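Local coordinates for glycosyl transferase family 8 (Streptococcus pneumoniae, PDB 5GVV) that transfers galactose from UDP-galactose to the terminal glucose of the already glycosylated serine-rich repeat protein PsrP, the third step of its O-glycosylation, at the interface of chains A and B. Sequence-based numbering; all coordinates share one arbitrary frame. Chains: chain A/B, Glycosyl transferase family 8.

The interface of chains A and B. Residues chain A 203, 206-207, 211, 215; chain B 332, 334-335.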
# COMPACT_ATOMS: atom_id res chain seq x y z
N ASP A 203 -24.48 5.22 1.58
CA ASP A 203 -25.01 5.52 2.92
C ASP A 203 -25.06 7.01 3.25
O ASP A 203 -26.09 7.51 3.71
CB ASP A 203 -24.20 4.78 3.99
CG ASP A 203 -24.60 3.32 4.12
OD1 ASP A 203 -25.44 2.85 3.32
OD2 ASP A 203 -24.05 2.63 5.02
N ALA A 206 -27.65 8.53 1.04
CA ALA A 206 -28.98 8.12 1.47
C ALA A 206 -29.42 8.86 2.72
O ALA A 206 -30.57 9.28 2.84
CB ALA A 206 -29.02 6.62 1.70
N ALA A 207 -28.50 8.99 3.67
CA ALA A 207 -28.79 9.75 4.88
C ALA A 207 -28.97 11.24 4.57
O ALA A 207 -29.74 11.94 5.24
CB ALA A 207 -27.68 9.55 5.91
N HIS A 211 -33.36 8.87 2.62
CA HIS A 211 -33.93 7.65 2.08
C HIS A 211 -33.91 6.56 3.15
O HIS A 211 -33.08 5.64 3.09
CB HIS A 211 -33.13 7.21 0.86
CG HIS A 211 -33.23 8.15 -0.30
ND1 HIS A 211 -32.22 8.31 -1.23
CD2 HIS A 211 -34.23 8.98 -0.70
CE1 HIS A 211 -32.59 9.19 -2.14
NE2 HIS A 211 -33.81 9.61 -1.84
N PHE A 215 -31.66 1.80 4.61
CA PHE A 215 -31.04 1.25 5.81
C PHE A 215 -31.79 0.06 6.39
O PHE A 215 -31.34 -0.56 7.36
CB PHE A 215 -30.87 2.35 6.87
CG PHE A 215 -29.97 3.47 6.44
CD1 PHE A 215 -28.59 3.35 6.57
CD2 PHE A 215 -30.49 4.63 5.87
CE1 PHE A 215 -27.75 4.37 6.16
CE2 PHE A 215 -29.65 5.65 5.45
CZ PHE A 215 -28.28 5.52 5.59
N LEU B 332 -24.30 11.83 9.99
CA LEU B 332 -25.66 12.32 9.74
C LEU B 332 -26.64 11.57 10.64
O LEU B 332 -26.33 10.48 11.13
CB LEU B 332 -26.02 12.14 8.26
CG LEU B 332 -25.30 13.05 7.26
CD1 LEU B 332 -25.69 12.72 5.83
CD2 LEU B 332 -25.56 14.52 7.56
N MSE B 334 -29.43 9.75 10.25
CA MSE B 334 -29.70 8.38 9.87
C MSE B 334 -28.59 7.42 10.13
O MSE B 334 -28.82 6.30 10.45
CB MSE B 334 -30.12 8.31 8.40
CG MSE B 334 -31.54 8.75 8.38
SE MSE B 334 -32.30 8.34 6.58
CE MSE B 334 -33.94 9.43 6.71
N LEU B 335 -27.35 7.89 9.99
CA LEU B 335 -26.18 7.06 10.24
C LEU B 335 -26.06 6.80 11.74
O LEU B 335 -25.86 5.65 12.17
CB LEU B 335 -24.92 7.73 9.70
CG LEU B 335 -24.97 7.95 8.19
CD1 LEU B 335 -23.72 8.64 7.67
CD2 LEU B 335 -25.16 6.62 7.49
O HOH W 1 -30.01 11.49 8.04
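A:Ala207 and A:Phe215 of one chain receive the first turn of helix 333-342 of the other, in a small apolar patch of a two-fold symmetric interface of the crystal assembly, which may or may not persist in solution. The methyl CB of A:Ala207 sits among three side chains of chain B: it lies 3.7 Å from CB of B:Met334, a selenomethionine, and 3.8 Å from the methyl CD1 of B:Leu332, with CG of B:Leu335 at 3.9 Å. Beside it, the ring of A:Phe215 bridges two neighbours on the helix. Its CE1 meets the methyl CD2 of B:Leu335 at 3.7 Å, while CE2, on the other flank of the ring, lies 3.9 Å from the selenium of B:Met334. The selenomethionine runs extended beyond CG (chi2 -169°), crossing the phenylalanine at about a right angle and carrying its selenium past the ring towards the backbone N of A:His211. Within chain A, the backbone N of A:Ala207 lies at the edge of the A:Phe215 ring, in its plane. Farther out, CB of A:Asp203 touches CD2 of B:Leu335 more loosely, at 4.1 Å. At the polar rim a water joins the ends of two helices: it lies 2.9 Å from the carbonyl O of A:Ala207, near the end of helix 203-208, and takes the N-H of B:Met334 at 162°, its oxygen 2.9 Å from that backbone N.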